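Local atomic coordinates of DNA methyltransferase (Nicotiana tabacum, PDB entry 4ONQ), a protein that probably methylates cytosine in DNA at the C5 position, this chain being the catalytic domain of a plant DRM-type methyltransferase that uses S-adenosylmethionine as methyl donor. Residues A[86-89]-A[90-93]; A[131-134]-A[135-139]; A[156-159]-A[160-164]; A[294-297]-A[298-302]; A[336-339]-A[340-344]. The protein carries 5 engineered substitutions. All blocks are in the same frame, centred on the assembly; numbering follows the deposited sequence.

Interaction 1 (A[86-89]-A[90-93])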
# COMPACT_ATOMS: atom_id res chain seq x y z
N LEU A 86 0.17 6.22 16.11
CA LEU A 86 -0.93 7.13 15.83
C LEU A 86 -2.08 6.85 16.78
O LEU A 86 -2.20 5.74 17.30
CB LEU A 86 -1.44 6.91 14.40
CG LEU A 86 -0.40 7.02 13.29
CD1 LEU A 86 -0.92 6.40 11.99
CD2 LEU A 86 -0.04 8.48 13.08
N PRO A 87 -2.93 7.86 17.01
CA PRO A 87 -4.21 7.60 17.68
C PRO A 87 -5.03 6.65 16.82
O PRO A 87 -4.91 6.66 15.59
CB PRO A 87 -4.87 8.98 17.75
CG PRO A 87 -4.12 9.83 16.78
CD PRO A 87 -2.74 9.30 16.73
N VAL A 88 -5.86 5.84 17.46
CA VAL A 88 -6.55 4.75 16.79
C VAL A 88 -8.04 5.07 16.65
O VAL A 88 -8.76 4.45 15.87
CB VAL A 88 -6.25 3.41 17.54
CG1 VAL A 88 -7.39 2.42 17.46
CG2 VAL A 88 -4.96 2.79 17.00
N GLU A 89 -8.48 6.09 17.38
CA GLU A 89 -9.90 6.45 17.37
C GLU A 89 -10.18 7.64 16.46
O GLU A 89 -9.28 8.42 16.13
CB GLU A 89 -10.38 6.72 18.79
CG GLU A 89 -10.26 5.52 19.71
CD GLU A 89 -10.42 5.88 21.18
OE1 GLU A 89 -10.37 4.97 22.03
OE2 GLU A 89 -10.58 7.09 21.48
N ASN A 90 -11.44 7.76 16.05
CA ASN A 90 -11.89 8.80 15.12
C ASN A 90 -11.23 8.69 13.74
O ASN A 90 -10.86 9.69 13.13
CB ASN A 90 -11.68 10.19 15.71
CG ASN A 90 -12.37 10.36 17.05
OD1 ASN A 90 -13.52 9.95 17.23
ND2 ASN A 90 -11.66 10.95 18.01
N ARG A 91 -11.10 7.45 13.27
CA ARG A 91 -10.60 7.19 11.93
C ARG A 91 -11.77 7.25 10.96
O ARG A 91 -12.84 6.72 11.24
CB ARG A 91 -9.97 5.80 11.86
CG ARG A 91 -8.66 5.65 12.59
CD ARG A 91 -8.26 4.18 12.64
NE ARG A 91 -6.86 4.02 13.00
CZ ARG A 91 -6.25 2.84 13.12
NH1 ARG A 91 -6.93 1.72 12.91
NH2 ARG A 91 -4.97 2.79 13.45
N PHE A 92 -11.56 7.89 9.82
CA PHE A 92 -12.56 7.91 8.77
C PHE A 92 -11.95 7.47 7.44
O PHE A 92 -10.76 7.69 7.20
CB PHE A 92 -13.21 9.31 8.65
CG PHE A 92 -12.22 10.42 8.41
CD1 PHE A 92 -11.91 10.82 7.12
CD2 PHE A 92 -11.63 11.09 9.47
CE1 PHE A 92 -11.02 11.85 6.88
CE2 PHE A 92 -10.72 12.12 9.25
CZ PHE A 92 -10.42 12.51 7.95
N PRO A 93 -12.74 6.80 6.59
CA PRO A 93 -12.22 6.33 5.30
C PRO A 93 -12.30 7.40 4.21
O PRO A 93 -13.01 8.39 4.36
CB PRO A 93 -13.15 5.17 4.96
CG PRO A 93 -14.45 5.55 5.58
CD PRO A 93 -14.10 6.30 6.85
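R91 sets its CG anti to the carbonyl carbon (chi1 -71°) and then runs extended to NE, which carries its side chain back past the backbone of V88 to the V88 side chain. N90, between them, has a left-handed backbone conformation (phi 63°), consistent with the turn that brings R91 back to V88. The aliphatic part of the arginine lies against a carbonyl: R91 CD comes within 3.3 Å of V88 O. R91 NE is also near V88 O, at 3.5 Å, but the angle is too poor for a hydrogen bond. At the end of the chain the methyl CG2 of V88 lies over one face of the guanidinium, 3.6 Å from R91 NH2. The polar demand of the group is met away from this turn, where R91 NH1 forms a salt bridge with E66, while the side chain also touches Y218 and H219 of helix 213-220. L86, just after strand 79-84, packs on F39 and Y41 of strand 39-45. V88 thus meets the arginine by van der Waals contact with its flat face, a direction that competes with none of the in-plane N-H groups, and leaves the charge to be balanced by E66.

Interaction 2 (A[131-134]-A[135-139]); sequences SAQL and TNRIR
A132, Q133 and L134 each offer their carbonyl oxygen to the backbone N four residues on, N136 N, R137 N and I138 N, at 2.9 Å in every case, so that residues 132-139 form the opening turns of helix 132-143, with S131 just before it. S131 stands at the N-cap: its OG accepts weak bonds from Q133 N at 2.8 Å and from L134 N at 3.4 Å, serving amides at the helix start that have no earlier turn to bond to. T135 adds a side-chain bond within the turn. Its OG1 sits between the backbone N and the carbonyl carbon (chi1 60°), from where it donates to A132 O at 3.1 Å. It arrives above the carbonyl plane, 37° out of it and from the same face as N136 N, and A132 O is gripped by two donors. On another side of the helix Q133 OE1 rests 3.2 Å from R137 CD, with the amide and guanidinium planes only 14° apart, a contact with the aliphatic stem of the arginine. L134 and I138, one turn apart, bring CG and CD1 to 4.4 Å, and both side chains lean on helix 151-164 and on L166 of strand 166-170. The whole is an amphipathic helix start with a serine N-cap, its apolar stripe turned to a neighbouring helix and a small two-stranded sheet.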
# COMPACT_ATOMS: atom_id res chain seq x y z
N SER A 131 1.96 -14.86 -18.34
CA SER A 131 2.43 -14.83 -19.71
C SER A 131 1.31 -15.22 -20.66
O SER A 131 0.29 -15.78 -20.24
CB SER A 131 3.58 -15.81 -19.88
OG SER A 131 3.15 -16.96 -20.60
N ALA A 132 1.51 -14.93 -21.94
CA ALA A 132 0.56 -15.29 -22.98
C ALA A 132 0.44 -16.81 -23.08
O ALA A 132 -0.62 -17.34 -23.42
CB ALA A 132 1.00 -14.70 -24.31
N GLN A 133 1.54 -17.50 -22.79
CA GLN A 133 1.58 -18.95 -22.84
C GLN A 133 0.55 -19.56 -21.90
O GLN A 133 -0.22 -20.44 -22.27
CB GLN A 133 2.99 -19.43 -22.50
CG GLN A 133 3.30 -20.84 -22.93
CD GLN A 133 2.81 -21.86 -21.93
OE1 GLN A 133 2.33 -22.93 -22.31
NE2 GLN A 133 2.93 -21.54 -20.65
N LEU A 134 0.54 -19.06 -20.67
CA LEU A 134 -0.40 -19.54 -19.66
C LEU A 134 -1.86 -19.28 -20.02
O LEU A 134 -2.70 -20.18 -19.91
CB LEU A 134 -0.06 -18.90 -18.31
CG LEU A 134 -1.03 -19.16 -17.16
CD1 LEU A 134 -1.11 -20.65 -16.83
CD2 LEU A 134 -0.60 -18.36 -15.95
N THR A 135 -2.18 -18.06 -20.46
CA THR A 135 -3.56 -17.74 -20.81
C THR A 135 -3.99 -18.52 -22.05
O THR A 135 -5.18 -18.78 -22.25
CB THR A 135 -3.80 -16.21 -21.01
OG1 THR A 135 -2.96 -15.72 -22.07
CG2 THR A 135 -3.51 -15.45 -19.73
N ASN A 136 -3.01 -18.90 -22.87
CA ASN A 136 -3.26 -19.80 -23.97
C ASN A 136 -3.63 -21.19 -23.46
O ASN A 136 -4.62 -21.79 -23.90
CB ASN A 136 -2.04 -19.89 -24.88
CG ASN A 136 -2.35 -20.54 -26.21
OD1 ASN A 136 -3.44 -20.38 -26.76
ND2 ASN A 136 -1.39 -21.28 -26.74
N ARG A 137 -2.84 -21.70 -22.52
CA ARG A 137 -3.14 -22.99 -21.91
C ARG A 137 -4.56 -23.00 -21.33
O ARG A 137 -5.29 -23.97 -21.47
CB ARG A 137 -2.13 -23.36 -20.82
CG ARG A 137 -0.68 -23.50 -21.30
CD ARG A 137 -0.57 -24.24 -22.64
NE ARG A 137 -1.26 -25.52 -22.63
CZ ARG A 137 -1.38 -26.31 -23.69
NH1 ARG A 137 -0.84 -25.96 -24.85
NH2 ARG A 137 -2.03 -27.47 -23.59
N ILE A 138 -4.94 -21.89 -20.69
CA ILE A 138 -6.26 -21.79 -20.07
C ILE A 138 -7.36 -21.76 -21.13
O ILE A 138 -8.37 -22.49 -21.02
CB ILE A 138 -6.34 -20.57 -19.13
CG1 ILE A 138 -5.43 -20.80 -17.92
CG2 ILE A 138 -7.76 -20.34 -18.67
CD1 ILE A 138 -5.44 -19.67 -16.93
N ARG A 139 -7.15 -20.94 -22.15
CA ARG A 139 -8.03 -20.92 -23.32
C ARG A 139 -8.28 -22.33 -23.85
O ARG A 139 -9.42 -22.72 -24.01
CB ARG A 139 -7.47 -20.05 -24.45
CG ARG A 139 -8.19 -20.29 -25.78
CD ARG A 139 -7.57 -19.57 -26.96
NE ARG A 139 -7.91 -18.15 -27.01
CZ ARG A 139 -9.03 -17.67 -27.55
NH1 ARG A 139 -9.93 -18.50 -28.07
NH2 ARG A 139 -9.25 -16.37 -27.56

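Interaction 3 (A[156-159]-A[160-164]); sequences FVLD and QCRKW
F156 to D159 and Q160 to K163 are joined first by regular alpha-helical backbone bonds, running from F156 O to Q160 N at 3.0 Å through D159 O to K163 N at 3.1 Å. Apolar contacts follow the same four-residue spacing. F156 CE1 lies 3.8 Å from Q160 CG, with ring and amide planes 32° apart; the bend of Q160 at chi2 (-56°) turns the amide back toward the ring. V157 CG2 approaches C161 SG to 4.2 Å on the buried side. The charged side chains meet their neighbours without a salt bridge across the two segments. R162, extended from CG to NE, crosses L158 at a slant, its CG 3.4 Å from L158 O and its NH1 3.7 Å from L158 CB. D159 OD1 stays 5.0 Å from R162 NH1, too far for a salt bridge, though the opposite charges may still attract weakly; D159 OD2 has a long, weak ion pair with K155. An alanine in place of R162 would probably leave L158 CB uncovered on that side and D159 without this nearby positive charge. Around the helix, F156 and V157 pack on A141 and V142 of helix 132-143, L158 on D117 and P118 of a loop, and V157 and C161 on W168 and L166 of strand 166-170.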
# COMPACT_ATOMS: atom_id res chain seq x y z
N PHE A 156 -7.74 -26.84 -12.14
CA PHE A 156 -6.51 -26.37 -12.78
C PHE A 156 -6.55 -24.86 -13.12
O PHE A 156 -5.67 -24.09 -12.70
CB PHE A 156 -6.16 -27.24 -14.00
CG PHE A 156 -5.25 -26.57 -14.98
CD1 PHE A 156 -3.90 -26.44 -14.71
CD2 PHE A 156 -5.75 -26.07 -16.17
CE1 PHE A 156 -3.06 -25.82 -15.62
CE2 PHE A 156 -4.91 -25.44 -17.08
CZ PHE A 156 -3.56 -25.32 -16.80
N VAL A 157 -7.59 -24.43 -13.85
CA VAL A 157 -7.65 -23.01 -14.22
C VAL A 157 -7.90 -22.10 -13.02
O VAL A 157 -7.37 -21.00 -12.98
CB VAL A 157 -8.60 -22.67 -15.44
CG1 VAL A 157 -9.14 -23.91 -16.09
CG2 VAL A 157 -9.71 -21.68 -15.06
N LEU A 158 -8.69 -22.54 -12.04
CA LEU A 158 -8.91 -21.71 -10.87
C LEU A 158 -7.63 -21.52 -10.07
O LEU A 158 -7.35 -20.44 -9.56
CB LEU A 158 -10.03 -22.26 -9.99
CG LEU A 158 -11.44 -21.88 -10.43
CD1 LEU A 158 -12.44 -22.47 -9.46
CD2 LEU A 158 -11.58 -20.37 -10.50
N ASP A 159 -6.81 -22.55 -10.02
CA ASP A 159 -5.54 -22.45 -9.35
C ASP A 159 -4.62 -21.51 -10.07
O ASP A 159 -3.98 -20.73 -9.43
CB ASP A 159 -4.85 -23.82 -9.16
CG ASP A 159 -5.51 -24.71 -8.12
OD1 ASP A 159 -6.36 -24.25 -7.37
OD2 ASP A 159 -5.19 -25.89 -8.05
N GLN A 160 -4.53 -21.61 -11.38
CA GLN A 160 -3.73 -20.69 -12.13
C GLN A 160 -4.21 -19.25 -12.03
O GLN A 160 -3.42 -18.39 -11.93
CB GLN A 160 -3.58 -21.10 -13.58
CG GLN A 160 -2.96 -22.45 -13.80
CD GLN A 160 -1.61 -22.60 -13.18
OE1 GLN A 160 -0.75 -21.79 -13.35
NE2 GLN A 160 -1.43 -23.65 -12.48
N CYS A 161 -5.50 -19.03 -12.06
CA CYS A 161 -6.07 -17.71 -11.93
C CYS A 161 -5.84 -17.03 -10.61
O CYS A 161 -5.59 -15.87 -10.57
CB CYS A 161 -7.55 -17.74 -12.21
SG CYS A 161 -7.98 -18.08 -13.89
N ARG A 162 -5.96 -17.77 -9.53
CA ARG A 162 -5.65 -17.26 -8.24
C ARG A 162 -4.21 -16.93 -8.08
O ARG A 162 -3.87 -15.93 -7.49
CB ARG A 162 -6.01 -18.26 -7.18
CG ARG A 162 -7.48 -18.35 -6.93
CD ARG A 162 -7.84 -19.53 -6.08
NE ARG A 162 -9.13 -19.24 -5.56
CZ ARG A 162 -10.21 -19.94 -5.81
NH1 ARG A 162 -10.12 -21.01 -6.54
NH2 ARG A 162 -11.35 -19.57 -5.31
N LYS A 163 -3.36 -17.79 -8.58
CA LYS A 163 -1.95 -17.62 -8.49
C LYS A 163 -1.48 -16.41 -9.24
O LYS A 163 -0.59 -15.74 -8.83
CB LYS A 163 -1.24 -18.85 -8.98
CG LYS A 163 0.24 -18.66 -9.18
CD LYS A 163 0.94 -19.96 -9.43
CE LYS A 163 2.42 -19.75 -9.37
NZ LYS A 163 3.13 -20.63 -10.29
N TRP A 164 -2.08 -16.14 -10.35
CA TRP A 164 -1.60 -15.06 -11.20
C TRP A 164 -2.56 -13.87 -11.29
O TRP A 164 -2.30 -12.93 -12.03
CB TRP A 164 -1.31 -15.59 -12.61
CG TRP A 164 -0.15 -16.52 -12.65
CD1 TRP A 164 -0.18 -17.88 -12.57
CD2 TRP A 164 1.23 -16.15 -12.77
NE1 TRP A 164 1.09 -18.39 -12.64
CE2 TRP A 164 1.98 -17.35 -12.76
CE3 TRP A 164 1.91 -14.93 -12.89
CZ2 TRP A 164 3.37 -17.36 -12.86
CZ3 TRP A 164 3.29 -14.95 -13.00
CH2 TRP A 164 4.00 -16.16 -12.98

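Interaction 4 (A[294-297]-A[298-302]); sequences GDRL and EQLIE
R296 and L300 meet one turn apart on helix 294-304, an outlying helix of the Rossmann-like fold expected of class I methyltransferases, beside the outermost strand 282-286. The close packing lies on the inner side. L300 CD2 sits 3.6 Å from R296 CG, the arginine being bent at chi2 and chi3, and both residues touch F286 of that strand. L297 CD1 and L300 CD2 keep a wider 4.4 Å; L297 is buried, with L347 and I351 of helix 337-352 and L292 against it, and I301 shares I351 and adds F307. The exposed side is looser, and no side-chain hydrogen bond joins the two segments here. R296 and Q299 point the same way, with R296 NH1 at 3.5 Å from Q299 NE2; as two donors they cannot bond, and their planes stand 86° apart. E298 OE1 likewise comes within 3.1 Å of G294 O, acceptor against acceptor, and D295 OD2 lies 5.1 Å from the like-charged E298 OE2, an unfavourable pairing probably weakened by solvent. The backbone is firmer: R296 N bonds to N293 OD1 at the helix start, and I301 N donates to L297 O at 2.9 Å, nearly along the C=O axis.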
# COMPACT_ATOMS: atom_id res chain seq x y z
N GLY A 294 22.92 11.92 10.82
CA GLY A 294 22.43 12.81 11.85
C GLY A 294 22.60 14.27 11.48
O GLY A 294 21.78 15.12 11.82
N ASP A 295 23.69 14.56 10.77
CA ASP A 295 23.98 15.91 10.32
C ASP A 295 22.96 16.39 9.28
O ASP A 295 22.42 17.49 9.38
CB ASP A 295 25.40 15.98 9.75
CG ASP A 295 26.43 15.40 10.70
OD1 ASP A 295 26.51 14.16 10.82
OD2 ASP A 295 27.16 16.19 11.34
N ARG A 296 22.71 15.54 8.28
CA ARG A 296 21.75 15.86 7.24
C ARG A 296 20.35 16.08 7.81
O ARG A 296 19.68 17.06 7.48
CB ARG A 296 21.72 14.76 6.17
CG ARG A 296 20.73 15.03 5.06
CD ARG A 296 21.03 16.35 4.38
NE ARG A 296 22.27 16.29 3.62
CZ ARG A 296 22.96 17.36 3.24
NH1 ARG A 296 22.54 18.57 3.56
NH2 ARG A 296 24.09 17.21 2.54
N LEU A 297 19.91 15.15 8.66
CA LEU A 297 18.64 15.27 9.37
C LEU A 297 18.56 16.58 10.16
O LEU A 297 17.58 17.32 10.06
CB LEU A 297 18.44 14.08 10.32
CG LEU A 297 17.67 12.85 9.82
CD1 LEU A 297 17.16 13.04 8.40
CD2 LEU A 297 18.53 11.60 9.93
N GLU A 298 19.61 16.87 10.90
CA GLU A 298 19.70 18.12 11.62
C GLU A 298 19.49 19.31 10.74
O GLU A 298 18.78 20.20 11.09
CB GLU A 298 21.06 18.26 12.29
CG GLU A 298 21.11 17.88 13.76
CD GLU A 298 22.51 17.43 14.20
OE1 GLU A 298 22.67 16.26 14.59
OE2 GLU A 298 23.44 18.24 14.16
N GLN A 299 20.03 19.31 9.55
CA GLN A 299 19.96 20.51 8.77
C GLN A 299 18.65 20.63 8.09
O GLN A 299 18.17 21.70 7.85
CB GLN A 299 21.10 20.62 7.77
CG GLN A 299 20.86 20.00 6.45
CD GLN A 299 20.27 20.95 5.45
OE1 GLN A 299 20.28 22.15 5.66
NE2 GLN A 299 19.74 20.42 4.36
N LEU A 300 18.10 19.50 7.76
CA LEU A 300 16.75 19.45 7.21
C LEU A 300 15.77 20.06 8.20
O LEU A 300 14.94 20.91 7.84
CB LEU A 300 16.33 18.00 6.94
CG LEU A 300 16.37 17.44 5.51
CD1 LEU A 300 16.65 18.51 4.46
CD2 LEU A 300 17.35 16.29 5.39
N ILE A 301 15.89 19.65 9.45
CA ILE A 301 14.98 20.10 10.49
C ILE A 301 15.15 21.59 10.82
O ILE A 301 14.17 22.32 10.94
CB ILE A 301 15.10 19.23 11.75
CG1 ILE A 301 14.47 17.87 11.48
CG2 ILE A 301 14.45 19.91 12.95
CD1 ILE A 301 14.83 16.79 12.47
N GLU A 302 16.39 22.04 10.93
CA GLU A 302 16.61 23.45 11.23
C GLU A 302 16.21 24.34 10.05
O GLU A 302 15.98 25.54 10.22
CB GLU A 302 18.06 23.71 11.62
CG GLU A 302 19.02 23.41 10.49
CD GLU A 302 20.47 23.44 10.91
OE1 GLU A 302 20.76 24.03 11.98
OE2 GLU A 302 21.31 22.89 10.17

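Interaction 5 (A[336-339]-A[340-344]); sequences SLFS and SYVRI. Engineered in segment 336-339: S339 (natural residue Tyr). Engineered in segment 340-344: S340 (natural residue Asp).
F338 and V342, one turn apart, form the apolar centre of this contact through a CH-pi interaction. Methyl CG2 of V342 stands over one face of the F338 ring, 3.7 Å from its centroid and 21° off the normal, with CZ the nearest ring atom at 3.5 Å. F338 CG is anti to the backbone N (chi1 167°), which folds the ring along the helix toward V342. A polar pair lies at the helix start: S340, engineered in place of an aspartate, donates from OG to S336 O at 3.1 Å within the carbonyl plane, while S340 N reaches the same oxygen at 3.1 Å from well above it. S339, engineered in place of a tyrosine, contributes its carbonyl to R343 N at 2.9 Å. Farther out, the F338 ring touches I56 and S59 of helix 50-59, and Y42 meets the rings of both F338 and Y341. R343 NH2 bonds to the carbonyls of L292 and V289. Replacing F338 by an alanine would probably leave V342 CG2 without its aromatic face and open a gap beside Y42. A CH-pi contact on one side and, in this variant, two bonds to S336 O, one of them from the engineered S340 hydroxyl, are consistent with a well-held first turn; L337, in the same turn, lies at the sinefungin pocket.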
# COMPACT_ATOMS: atom_id res chain seq x y z
N SER A 336 18.43 -4.98 7.37
CA SER A 336 19.40 -3.89 7.31
C SER A 336 18.83 -2.65 6.70
O SER A 336 19.32 -1.56 6.93
CB SER A 336 20.62 -4.30 6.52
OG SER A 336 21.28 -3.17 6.00
N LEU A 337 17.78 -2.82 5.92
CA LEU A 337 17.10 -1.65 5.40
C LEU A 337 16.03 -1.24 6.39
O LEU A 337 15.75 -0.05 6.58
CB LEU A 337 16.50 -1.95 4.03
CG LEU A 337 17.57 -2.01 2.93
CD1 LEU A 337 17.08 -2.80 1.73
CD2 LEU A 337 18.00 -0.60 2.51
N PHE A 338 15.44 -2.24 7.05
CA PHE A 338 14.60 -1.99 8.20
C PHE A 338 15.45 -1.32 9.27
O PHE A 338 15.00 -0.40 9.96
CB PHE A 338 14.04 -3.30 8.75
CG PHE A 338 13.41 -3.16 10.11
CD1 PHE A 338 12.31 -2.34 10.29
CD2 PHE A 338 13.93 -3.84 11.20
CE1 PHE A 338 11.73 -2.20 11.54
CE2 PHE A 338 13.35 -3.71 12.45
CZ PHE A 338 12.26 -2.89 12.62
N SER A 339 16.71 -1.66 9.31
CA SER A 339 17.58 -1.09 10.29
C SER A 339 17.82 0.32 9.95
O SER A 339 17.97 1.14 10.80
CB SER A 339 18.89 -1.82 10.32
OG SER A 339 18.69 -3.16 10.71
N SER A 340 17.89 0.58 8.68
CA SER A 340 18.03 1.97 8.24
C SER A 340 16.82 2.80 8.66
O SER A 340 16.96 3.93 9.14
CB SER A 340 18.21 2.03 6.72
OG SER A 340 19.46 1.47 6.34
N TYR A 341 15.63 2.22 8.50
CA TYR A 341 14.41 2.90 8.93
C TYR A 341 14.48 3.23 10.42
O TYR A 341 14.20 4.36 10.83
CB TYR A 341 13.18 2.04 8.64
CG TYR A 341 11.88 2.67 9.07
CD1 TYR A 341 11.14 3.45 8.19
CD2 TYR A 341 11.39 2.50 10.36
CE1 TYR A 341 9.96 4.04 8.58
CE2 TYR A 341 10.21 3.08 10.76
CZ TYR A 341 9.50 3.85 9.87
OH TYR A 341 8.31 4.43 10.26
N VAL A 342 14.85 2.24 11.22
CA VAL A 342 14.91 2.40 12.67
C VAL A 342 15.94 3.45 13.08
O VAL A 342 15.65 4.33 13.90
CB VAL A 342 15.22 1.06 13.36
CG1 VAL A 342 15.37 1.24 14.86
CG2 VAL A 342 14.14 0.05 13.04
N ARG A 343 17.14 3.35 12.51
CA ARG A 343 18.22 4.29 12.77
C ARG A 343 17.75 5.71 12.51
O ARG A 343 17.94 6.61 13.33
CB ARG A 343 19.42 3.98 11.86
CG ARG A 343 20.68 4.76 12.19
CD ARG A 343 21.67 4.75 11.03
NE ARG A 343 21.40 5.81 10.07
CZ ARG A 343 21.14 5.62 8.77
NH1 ARG A 343 21.13 4.39 8.27
NH2 ARG A 343 20.91 6.66 7.98
N ILE A 344 17.11 5.90 11.36
CA ILE A 344 16.67 7.24 10.96
C ILE A 344 15.54 7.77 11.84
O ILE A 344 15.58 8.94 12.26
CB ILE A 344 16.30 7.27 9.47
CG1 ILE A 344 17.56 7.08 8.64
CG2 ILE A 344 15.59 8.56 9.11
CD1 ILE A 344 17.37 7.36 7.18

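Overall arrangement
Interactions 2 and 3 form one unit: helices 132-143 and 151-164 touch through L134 CD2 and W164 CD1 at 3.4 Å and through I138 CG2 and V157 CB at 4.1 Å. This unit stands far from the cofactor side, its centres about 42 and 37 Å from that of interaction 5. Interaction 5 borders the sinefungin pocket, the side chain of L337 lying about 4 Å from the ligand; the predicted catalytic C316 falls in the unmodelled region just before it. Interaction 4, centred about 17 Å away, joins it indirectly, since L297 packs on later residues of helix 337-352. Interaction 1 comes within about 10 Å of interaction 5 (nearest atoms), and both meet strand 39-45.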